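Local coordinates for putative Nitroreductase (Anabaena variabilis ATCC 29413, PDB 3EO7), which binds flavin mononucleotide and, as a member of the nitroreductase family, probably acts as an FMN-dependent oxidoreductase, at residues Glu343-Lys351 with Val386-Ala394; Phe414-Leu423 with Gly483-Leu493. One frame throughout, in Å; residues are numbered along the deposited sequence.

Interaction 1 (Glu343-Lys351 with Val386-Ala394); sequences EELTFDELK and VCGVQGLEA. With ACT (acetate ion), chain O.
Leu345 and Val389 are paired as parallel neighbours, a small example of how a very short strand is held in a sheet. Leu345 N donates to Gly388 O at 2.9 Å, and Gln390 N donates to Leu345 O at 2.8 Å, approaching nearly in line with the C=O bond. The same carbonyl is also met by a C-H, since Val389 CA lies 3.2 Å from Leu345 O.

The side chains on the Val389 face continue the contact into helix 347-358. With CG1 of Val389 anti to its own nitrogen (chi1 174°), this methyl rests 3.6 Å from Phe347 CA, while CG2 turns to Leu345 and Leu350. Leu392, at the far end of a type II turn beginning at Val389, brings CD2 obliquely against CD1 and CE1 of the Phe347 ring. That methyl also touches Leu350 CD2 at 3.9 Å, the two leucines crossing at about a right angle. From the helix itself, Lys351 CD lies over one face of the ring, toward its rim.

On the other face of the strand pair, the side chains of Thr346 and Gln390 lie alongside each other, pointing the same way. In the Gln390 conformer described, NE2 is 3.7 Å from Thr346 CG2, and a water that accepts from Phe347 N also accepts from NE2, bridging the segments. Glu344 crosses Gln390 at about a right angle and sets OE1 beside Gln390 CB.

Behind this shell stands a capping box: Glu349 N donates to Thr346 OG1 at 3.0 Å, and Thr346 N meets Glu349 OE1 from above the carboxylate plane. Arg509 forms a salt bridge with that carboxylate and bonds Glu344 O. At this strand-to-helix step of a beta-alpha-beta unit, three successive backbone N-H groups thus find different acceptors: a strand carbonyl for Leu345, a carboxylate for Thr346, water for Phe347.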
loop_
_atom_site.group_PDB
_atom_site.type_symbol
_atom_site.label_atom_id
_atom_site.label_comp_id
_atom_site.label_asym_id
_atom_site.label_seq_id
_atom_site.Cartn_x
_atom_site.Cartn_y
_atom_site.Cartn_z
ATOM N N GLU A 343 -23.090 3.014 14.421
ATOM C CA GLU A 343 -23.747 4.218 13.941
ATOM C C GLU A 343 -23.440 4.454 12.467
ATOM O O GLU A 343 -22.470 3.920 11.936
ATOM C CB GLU A 343 -23.356 5.443 14.761
ATOM C CG GLU A 343 -23.887 5.424 16.174
ATOM C CD GLU A 343 -23.455 6.667 16.984
ATOM O OE1 GLU A 343 -22.476 7.372 16.599
ATOM O OE2 GLU A 343 -24.094 6.918 18.028
ATOM N N GLU A 344 -24.268 5.290 11.843
ATOM C CA GLU A 344 -24.161 5.571 10.423
ATOM C C GLU A 344 -23.161 6.656 10.040
ATOM O O GLU A 344 -22.775 7.481 10.862
ATOM C CB GLU A 344 -25.524 5.993 9.896
ATOM C CG GLU A 344 -26.564 4.897 10.050
ATOM C CD GLU A 344 -27.856 5.164 9.287
ATOM O OE1 GLU A 344 -28.256 6.336 9.159
ATOM O OE2 GLU A 344 -28.452 4.176 8.819
ATOM N N LEU A 345 -22.670 6.556 8.799
ATOM C CA LEU A 345 -21.951 7.651 8.168
ATOM C C LEU A 345 -23.005 8.487 7.454
ATOM O O LEU A 345 -24.082 7.979 7.116
ATOM C CB LEU A 345 -20.948 7.171 7.111
ATOM C CG LEU A 345 -19.484 7.053 7.515
ATOM C CD1 LEU A 345 -19.292 6.367 8.836
ATOM C CD2 LEU A 345 -18.702 6.410 6.353
ATOM N N THR A 346 -22.703 9.755 7.218
ATOM C CA THR A 346 -23.541 10.550 6.349
ATOM C C THR A 346 -23.085 10.284 4.913
ATOM O O THR A 346 -21.962 9.862 4.660
ATOM C CB THR A 346 -23.450 12.052 6.619
ATOM O OG1 THR A 346 -22.138 12.534 6.309
ATOM C CG2 THR A 346 -23.828 12.383 8.070
ATOM N N PHE A 347 -23.951 10.549 3.945
ATOM C CA PHE A 347 -23.544 10.341 2.561
ATOM C C PHE A 347 -22.408 11.320 2.219
ATOM O O PHE A 347 -21.458 10.940 1.527
ATOM C CB PHE A 347 -24.735 10.464 1.623
ATOM C CG PHE A 347 -24.436 10.153 0.191
ATOM C CD1 PHE A 347 -23.627 9.091 -0.177
ATOM C CD2 PHE A 347 -25.002 10.922 -0.813
ATOM C CE1 PHE A 347 -23.374 8.819 -1.502
ATOM C CE2 PHE A 347 -24.747 10.630 -2.154
ATOM C CZ PHE A 347 -23.943 9.570 -2.481
ATOM N N ASP A 348 -22.483 12.544 2.733
ATOM C CA ASP A 348 -21.368 13.491 2.533
ATOM C C ASP A 348 -20.021 12.948 3.042
ATOM O O ASP A 348 -18.972 13.186 2.427
ATOM C CB ASP A 348 -21.656 14.848 3.172
ATOM C CG ASP A 348 -22.586 15.717 2.326
ATOM O OD1 ASP A 348 -22.882 15.379 1.156
ATOM O OD2 ASP A 348 -23.013 16.763 2.861
ATOM N N GLU A 349 -20.040 12.242 4.174
ATOM C CA GLU A 349 -18.816 11.651 4.704
ATOM C C GLU A 349 -18.278 10.607 3.729
ATOM O O GLU A 349 -17.092 10.570 3.425
ATOM C CB GLU A 349 -19.056 11.040 6.087
ATOM C CG GLU A 349 -19.065 12.082 7.208
ATOM C CD GLU A 349 -19.589 11.580 8.554
ATOM O OE1 GLU A 349 -20.330 10.564 8.576
ATOM O OE2 GLU A 349 -19.301 12.270 9.585
ATOM N N LEU A 350 -19.148 9.712 3.261
ATOM C CA LEU A 350 -18.725 8.691 2.309
ATOM C C LEU A 350 -18.181 9.355 1.049
ATOM O O LEU A 350 -17.145 8.962 0.559
ATOM C CB LEU A 350 -19.885 7.747 1.941
ATOM C CG LEU A 350 -19.526 6.646 0.930
ATOM C CD1 LEU A 350 -18.412 5.732 1.488
ATOM C CD2 LEU A 350 -20.794 5.869 0.551
ATOM N N LYS A 351 -18.906 10.341 0.512
ATOM C CA LYS A 351 -18.439 11.043 -0.694
ATOM C C LYS A 351 -17.061 11.681 -0.490
ATOM O O LYS A 351 -16.222 11.652 -1.401
ATOM C CB LYS A 351 -19.434 12.090 -1.169
ATOM C CG LYS A 351 -20.676 11.495 -1.841
ATOM C CD LYS A 351 -21.681 12.550 -2.310
ATOM C CE LYS A 351 -22.363 13.256 -1.157
ATOM N NZ LYS A 351 -23.463 14.186 -1.654
ATOM N N VAL A 386 -22.934 -1.083 1.410
ATOM C CA VAL A 386 -23.427 -0.023 2.277
ATOM C C VAL A 386 -24.468 -0.593 3.224
ATOM O O VAL A 386 -25.466 -1.158 2.770
ATOM C CB VAL A 386 -24.052 1.112 1.411
ATOM C CG1 VAL A 386 -24.760 2.142 2.254
ATOM C CG2 VAL A 386 -22.955 1.743 0.468
ATOM N N CYS A 387 -24.234 -0.468 4.532
ATOM C CA CYS A 387 -25.182 -0.923 5.530
ATOM C C CYS A 387 -25.755 0.190 6.360
ATOM O O CYS A 387 -26.864 0.052 6.853
ATOM C CB CYS A 387 -24.536 -1.924 6.476
ATOM S SG CYS A 387 -23.995 -3.404 5.578
ATOM N N GLY A 388 -25.002 1.270 6.533
ATOM C CA GLY A 388 -25.432 2.397 7.349
ATOM C C GLY A 388 -24.914 3.732 6.896
ATOM O O GLY A 388 -24.085 4.328 7.556
ATOM N N VAL A 389 -25.388 4.211 5.753
ATOM C CA VAL A 389 -25.009 5.510 5.238
ATOM C C VAL A 389 -26.304 6.260 5.070
ATOM O O VAL A 389 -27.173 5.866 4.274
ATOM C CB VAL A 389 -24.190 5.440 3.936
ATOM C CG1 VAL A 389 -23.950 6.874 3.385
ATOM C CG2 VAL A 389 -22.884 4.694 4.176
ATOM N N GLN A 390 -26.507 7.313 5.858
ATOM C CA GLN A 390 -27.790 7.997 5.749
ATOM C C GLN A 390 -27.926 8.584 4.358
ATOM O O GLN A 390 -26.978 9.087 3.766
ATOM C CB GLN A 390 -28.049 9.040 6.831
ATOM C CG GLN A 390 -27.155 10.218 6.816
ATOM C CD GLN A 390 -27.837 11.451 7.397
ATOM O OE1 GLN A 390 -28.783 11.347 8.186
ATOM N NE2 GLN A 390 -27.359 12.616 7.001
ATOM N N GLY A 391 -29.126 8.442 3.827
ATOM C CA GLY A 391 -29.449 8.890 2.494
ATOM C C GLY A 391 -29.097 7.928 1.391
ATOM O O GLY A 391 -29.305 8.243 0.209
ATOM N N LEU A 392 -28.558 6.761 1.740
ATOM C CA LEU A 392 -28.234 5.764 0.751
ATOM C C LEU A 392 -28.898 4.448 1.167
ATOM O O LEU A 392 -28.773 4.014 2.323
ATOM C CB LEU A 392 -26.705 5.604 0.666
ATOM C CG LEU A 392 -26.015 5.070 -0.559
ATOM C CD1 LEU A 392 -26.455 5.870 -1.793
ATOM C CD2 LEU A 392 -24.500 5.144 -0.351
ATOM N N GLU A 393 -29.637 3.821 0.248
ATOM C CA GLU A 393 -30.212 2.518 0.531
ATOM C C GLU A 393 -29.100 1.488 0.837
ATOM O O GLU A 393 -28.067 1.451 0.163
ATOM C CB GLU A 393 -31.025 2.024 -0.663
ATOM C CG GLU A 393 -32.287 2.808 -0.892
ATOM C CD GLU A 393 -33.077 2.310 -2.066
ATOM O OE1 GLU A 393 -32.586 1.424 -2.800
ATOM O OE2 GLU A 393 -34.200 2.812 -2.270
ATOM N N ALA A 394 -29.365 0.598 1.794
ATOM C CA ALA A 394 -28.427 -0.471 2.091
ATOM C C ALA A 394 -28.415 -1.446 0.919
ATOM O O ALA A 394 -29.472 -1.829 0.383
ATOM C CB ALA A 394 -28.818 -1.199 3.394
HETATM C C ACT O . -30.339 6.071 -2.428
HETATM O O ACT O . -30.865 6.098 -1.294
HETATM O OXT ACT O . -30.203 7.208 -2.962
HETATM C CH3 ACT O . -29.904 4.763 -3.040
HETATM O O HOH W 1 -26.446 12.178 4.579
#

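Interaction 2 (Phe414-Leu423 with Gly483-Leu493); sequences FRRELHFLCL and GFFDDQVNEVL. With PGR (R-1,2-propanediol), chain R.
Phe414 and Leu493 meet at one end of an antiparallel helix pair, helices 415-421 and 486-493, whose axes approach to 10.4 Å with their directions at 168°. From CB, which points toward the opposite helix, the Phe414 side chain carries its ring under Leu493 and alongside Val492, CG being turned anti to the carbonyl carbon (chi1 -75°). CG and CD2 lie under Leu493 CD2, a CH-pi contact whose methyl sits 3.5 Å from the centroid of the Phe414 ring, almost on the normal. CE2 stays beneath the same methyl. CD1 meets Val492 CG1 at 3.6 Å, and farther out CE1 comes 3.3 Å from Val492 O, which CZ at the tip still reaches at 3.5 Å. Replacing Phe414 by an alanine would probably open a gap beneath Leu493 CD2 and deprive Val492 CG1 of its aromatic neighbour.

Glu417 CB and CG pack on the same Val492 methyl; in the conformer described, its carboxylate makes salt bridges to Lys412 and Arg416. In the middle, Leu421 inserts CD2 against Gln488 CB at 3.6 Å and sends CD1 tip to tip toward Val492. Strand 433-439 lies under the pair, with Phe436 touching Leu418, Val489 and Leu493.

At the other end, Phe485 CD2 and CE2 approach one face of the Phe420 ring, the planes tilted by 33°, and Leu423 CD2 sits over the centre of the Phe485 ring. Beside it, Phe485 N donates to Leu421 O at 3.0 Å in the carbonyl plane.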
loop_
_atom_site.group_PDB
_atom_site.type_symbol
_atom_site.label_atom_id
_atom_site.label_comp_id
_atom_site.label_asym_id
_atom_site.label_seq_id
_atom_site.Cartn_x
_atom_site.Cartn_y
_atom_site.Cartn_z
ATOM N N PHE A 414 -26.673 -6.195 4.362
ATOM C CA PHE A 414 -25.615 -7.195 4.295
ATOM C C PHE A 414 -24.794 -7.396 5.593
ATOM O O PHE A 414 -23.759 -8.073 5.555
ATOM C CB PHE A 414 -24.643 -6.835 3.163
ATOM C CG PHE A 414 -25.178 -7.117 1.777
ATOM C CD1 PHE A 414 -25.444 -8.425 1.385
ATOM C CD2 PHE A 414 -25.331 -6.106 0.854
ATOM C CE1 PHE A 414 -25.883 -8.708 0.110
ATOM C CE2 PHE A 414 -25.791 -6.373 -0.426
ATOM C CZ PHE A 414 -26.054 -7.659 -0.809
ATOM N N ARG A 415 -25.248 -6.830 6.710
ATOM C CA ARG A 415 -24.447 -6.890 7.953
ATOM C C ARG A 415 -24.064 -8.298 8.345
ATOM O O ARG A 415 -22.885 -8.570 8.656
ATOM C CB ARG A 415 -25.174 -6.217 9.103
ATOM C CG ARG A 415 -25.278 -4.702 8.970
ATOM C CD ARG A 415 -25.806 -4.065 10.239
ATOM N NE ARG A 415 -25.997 -2.634 10.013
ATOM C CZ ARG A 415 -25.007 -1.752 10.011
ATOM N NH1 ARG A 415 -23.750 -2.126 10.244
ATOM N NH2 ARG A 415 -25.279 -0.470 9.783
ATOM N N ARG A 416 -25.044 -9.201 8.357
ATOM C CA ARG A 416 -24.790 -10.598 8.767
ATOM C C ARG A 416 -23.794 -11.273 7.849
ATOM O O ARG A 416 -22.869 -11.960 8.284
ATOM C CB ARG A 416 -26.109 -11.378 8.782
ATOM C CG ARG A 416 -26.016 -12.772 9.326
ATOM C CD ARG A 416 -27.367 -13.523 9.203
ATOM N NE ARG A 416 -27.843 -13.501 7.809
ATOM C CZ ARG A 416 -27.414 -14.292 6.817
ATOM N NH1 ARG A 416 -26.475 -15.212 7.016
ATOM N NH2 ARG A 416 -27.930 -14.144 5.600
ATOM N N GLU A 417 -23.987 -11.033 6.561
ATOM C CA GLU A 417 -23.129 -11.561 5.539
ATOM C C GLU A 417 -21.706 -11.056 5.661
ATOM O O GLU A 417 -20.772 -11.840 5.612
ATOM C CB GLU A 417 -23.665 -11.197 4.157
ATOM C CG GLU A 417 -24.966 -11.897 3.781
ATOM C CD GLU A 417 -26.280 -11.335 4.360
ATOM O OE1 GLU A 417 -26.376 -10.359 5.161
ATOM O OE2 GLU A 417 -27.286 -11.963 3.983
ATOM N N LEU A 418 -21.553 -9.749 5.841
ATOM C CA LEU A 418 -20.227 -9.120 5.924
ATOM C C LEU A 418 -19.490 -9.607 7.173
ATOM O O LEU A 418 -18.288 -9.814 7.167
ATOM C CB LEU A 418 -20.369 -7.608 5.915
ATOM C CG LEU A 418 -20.796 -6.954 4.580
ATOM C CD1 LEU A 418 -21.312 -5.545 4.863
ATOM C CD2 LEU A 418 -19.634 -7.014 3.545
ATOM N N HIS A 419 -20.237 -9.829 8.238
ATOM C CA HIS A 419 -19.696 -10.372 9.463
ATOM C C HIS A 419 -19.008 -11.710 9.141
ATOM O O HIS A 419 -17.849 -11.918 9.513
ATOM C CB HIS A 419 -20.851 -10.531 10.451
ATOM C CG HIS A 419 -20.442 -10.928 11.823
ATOM N ND1 HIS A 419 -21.361 -11.372 12.754
ATOM C CD2 HIS A 419 -19.245 -10.932 12.438
ATOM C CE1 HIS A 419 -20.733 -11.647 13.883
ATOM N NE2 HIS A 419 -19.447 -11.395 13.719
ATOM N N PHE A 420 -19.718 -12.586 8.433
ATOM C CA PHE A 420 -19.187 -13.880 8.007
ATOM C C PHE A 420 -18.024 -13.742 7.038
ATOM O O PHE A 420 -16.958 -14.330 7.245
ATOM C CB PHE A 420 -20.310 -14.704 7.381
ATOM C CG PHE A 420 -19.859 -15.992 6.708
ATOM C CD1 PHE A 420 -19.574 -17.119 7.445
ATOM C CD2 PHE A 420 -19.811 -16.068 5.318
ATOM C CE1 PHE A 420 -19.193 -18.283 6.808
ATOM C CE2 PHE A 420 -19.448 -17.230 4.686
ATOM C CZ PHE A 420 -19.141 -18.326 5.429
ATOM N N LEU A 421 -18.233 -12.942 5.987
ATOM C CA LEU A 421 -17.232 -12.768 4.954
ATOM C C LEU A 421 -15.871 -12.282 5.483
ATOM O O LEU A 421 -14.837 -12.697 4.955
ATOM C CB LEU A 421 -17.712 -11.846 3.819
ATOM C CG LEU A 421 -18.888 -12.386 2.974
ATOM C CD1 LEU A 421 -19.394 -11.271 2.068
ATOM C CD2 LEU A 421 -18.514 -13.654 2.180
ATOM N N CYS A 422 -15.892 -11.418 6.489
ATOM C CA CYS A 422 -14.675 -10.879 7.098
ATOM C C CYS A 422 -14.122 -11.818 8.184
ATOM O O CYS A 422 -13.560 -11.375 9.188
ATOM C CB CYS A 422 -14.951 -9.507 7.693
ATOM S SG CYS A 422 -15.337 -8.257 6.440
ATOM N N LEU A 423 -14.277 -13.114 7.968
ATOM C CA LEU A 423 -13.822 -14.167 8.905
ATOM C C LEU A 423 -14.390 -14.000 10.301
ATOM O O LEU A 423 -13.711 -14.218 11.300
ATOM C CB LEU A 423 -12.278 -14.281 8.892
ATOM C CG LEU A 423 -11.629 -14.523 7.523
ATOM C CD1 LEU A 423 -10.122 -14.800 7.654
ATOM C CD2 LEU A 423 -12.329 -15.682 6.748
ATOM N N GLY A 483 -7.902 -10.849 5.422
ATOM C CA GLY A 483 -8.410 -12.208 5.281
ATOM C C GLY A 483 -9.924 -12.233 5.188
ATOM O O GLY A 483 -10.631 -11.612 5.977
ATOM N N PHE A 484 -10.430 -12.979 4.220
ATOM C CA PHE A 484 -11.863 -13.040 3.959
ATOM C C PHE A 484 -12.190 -14.301 3.169
ATOM O O PHE A 484 -11.278 -14.981 2.667
ATOM C CB PHE A 484 -12.285 -11.756 3.187
ATOM C CG PHE A 484 -11.368 -11.426 2.039
ATOM C CD1 PHE A 484 -11.529 -12.038 0.810
ATOM C CD2 PHE A 484 -10.290 -10.543 2.226
ATOM C CE1 PHE A 484 -10.636 -11.766 -0.244
ATOM C CE2 PHE A 484 -9.408 -10.271 1.173
ATOM C CZ PHE A 484 -9.585 -10.890 -0.051
ATOM N N PHE A 485 -13.477 -14.641 3.091
ATOM C CA PHE A 485 -13.888 -15.806 2.320
ATOM C C PHE A 485 -13.990 -15.398 0.857
ATOM O O PHE A 485 -15.066 -15.040 0.372
ATOM C CB PHE A 485 -15.172 -16.389 2.878
ATOM C CG PHE A 485 -14.993 -17.053 4.221
ATOM C CD1 PHE A 485 -14.046 -18.048 4.400
ATOM C CD2 PHE A 485 -15.820 -16.720 5.291
ATOM C CE1 PHE A 485 -13.891 -18.668 5.636
ATOM C CE2 PHE A 485 -15.671 -17.341 6.532
ATOM C CZ PHE A 485 -14.705 -18.293 6.702
ATOM N N ASP A 486 -12.855 -15.537 0.156
ATOM C CA ASP A 486 -12.697 -15.030 -1.203
ATOM C C ASP A 486 -13.866 -15.308 -2.153
ATOM O O ASP A 486 -14.434 -14.377 -2.710
ATOM C CB ASP A 486 -11.426 -15.618 -1.832
ATOM C CG ASP A 486 -10.140 -15.197 -1.088
ATOM O OD1 ASP A 486 -10.022 -15.574 0.109
ATOM O OD2 ASP A 486 -9.283 -14.514 -1.717
ATOM N N ASP A 487 -14.178 -16.574 -2.354
ATOM C CA ASP A 487 -15.177 -16.944 -3.362
ATOM C C ASP A 487 -16.571 -16.554 -2.953
ATOM O O ASP A 487 -17.391 -16.202 -3.816
ATOM C CB ASP A 487 -15.116 -18.444 -3.684
ATOM C CG ASP A 487 -13.830 -18.851 -4.422
ATOM O OD1 ASP A 487 -13.223 -18.003 -5.096
ATOM O OD2 ASP A 487 -13.447 -20.017 -4.287
ATOM N N GLN A 488 -16.835 -16.536 -1.650
ATOM C CA GLN A 488 -18.173 -16.244 -1.150
ATOM C C GLN A 488 -18.568 -14.785 -1.270
ATOM O O GLN A 488 -19.754 -14.450 -1.278
ATOM C CB GLN A 488 -18.297 -16.753 0.298
ATOM C CG GLN A 488 -18.384 -18.294 0.429
ATOM C CD GLN A 488 -17.111 -19.040 0.052
ATOM O OE1 GLN A 488 -15.998 -18.570 0.310
ATOM N NE2 GLN A 488 -17.263 -20.205 -0.589
ATOM N N VAL A 489 -17.589 -13.891 -1.357
ATOM C CA VAL A 489 -17.893 -12.485 -1.476
ATOM C C VAL A 489 -18.738 -12.193 -2.720
ATOM O O VAL A 489 -19.769 -11.512 -2.641
ATOM C CB VAL A 489 -16.623 -11.597 -1.507
ATOM C CG1 VAL A 489 -17.006 -10.100 -1.704
ATOM C CG2 VAL A 489 -15.788 -11.781 -0.253
ATOM N N ASN A 490 -18.313 -12.685 -3.880
ATOM C CA ASN A 490 -19.017 -12.326 -5.113
ATOM C C ASN A 490 -20.477 -12.704 -5.127
ATOM O O ASN A 490 -21.332 -11.923 -5.528
ATOM C CB ASN A 490 -18.318 -12.935 -6.322
ATOM C CG ASN A 490 -16.895 -12.481 -6.437
ATOM O OD1 ASN A 490 -16.080 -12.796 -5.572
ATOM N ND2 ASN A 490 -16.573 -11.760 -7.519
ATOM N N GLU A 491 -20.686 -13.925 -4.645
ATOM C CA GLU A 491 -21.969 -14.601 -4.520
ATOM C C GLU A 491 -22.985 -13.757 -3.738
ATOM O O GLU A 491 -24.113 -13.559 -4.157
ATOM C CB GLU A 491 -21.734 -15.951 -3.804
ATOM C CG GLU A 491 -20.842 -16.979 -4.586
ATOM C CD GLU A 491 -20.555 -18.298 -3.825
ATOM O OE1 GLU A 491 -20.955 -18.438 -2.652
ATOM O OE2 GLU A 491 -19.888 -19.197 -4.400
ATOM N N VAL A 492 -22.545 -13.259 -2.591
ATOM C CA VAL A 492 -23.357 -12.427 -1.691
ATOM C C VAL A 492 -23.630 -11.013 -2.254
ATOM O O VAL A 492 -24.761 -10.543 -2.342
ATOM C CB VAL A 492 -22.625 -12.295 -0.330
ATOM C CG1 VAL A 492 -23.283 -11.239 0.559
ATOM C CG2 VAL A 492 -22.554 -13.644 0.367
ATOM N N LEU A 493 -22.575 -10.339 -2.665
ATOM C CA LEU A 493 -22.650 -8.935 -3.036
ATOM C C LEU A 493 -22.988 -8.635 -4.486
ATOM O O LEU A 493 -23.249 -7.507 -4.841
ATOM C CB LEU A 493 -21.321 -8.268 -2.612
ATOM C CG LEU A 493 -21.048 -8.251 -1.092
ATOM C CD1 LEU A 493 -19.741 -7.496 -0.815
ATOM C CD2 LEU A 493 -22.208 -7.591 -0.249
HETATM C C1 PGR R . -14.571 -15.755 -7.242
HETATM C C2 PGR R . -15.938 -16.216 -7.764
HETATM C C3 PGR R . -15.872 -17.652 -8.271
HETATM O O1 PGR R . -14.019 -14.755 -8.124
HETATM O O2 PGR R . -16.965 -16.176 -6.753
#

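In the fold
Interaction 1 comes first along the chain and closes before interaction 2 opens, and all four segments belong to the second of the protein's two nitroreductase-family regions. Their centres are about 20 Å apart, yet they touch: Cys387 SG is 3.5 Å from Leu418 CD1. Strand 381-390 is the common element. Its end takes strand 345-346 as a parallel neighbour in interaction 1, while Leu418 and Leu493 of the helix pair in interaction 2 pack on its Ala385. The two contacts thus join different helices to one mixed sheet. Interaction 1 lies away from the flavin, whereas interaction 2 neighbours Gly482 and Gln425, both of which bind FMN, so one end of the helix pair, at Cys422 and Gly483, borders the flavin site.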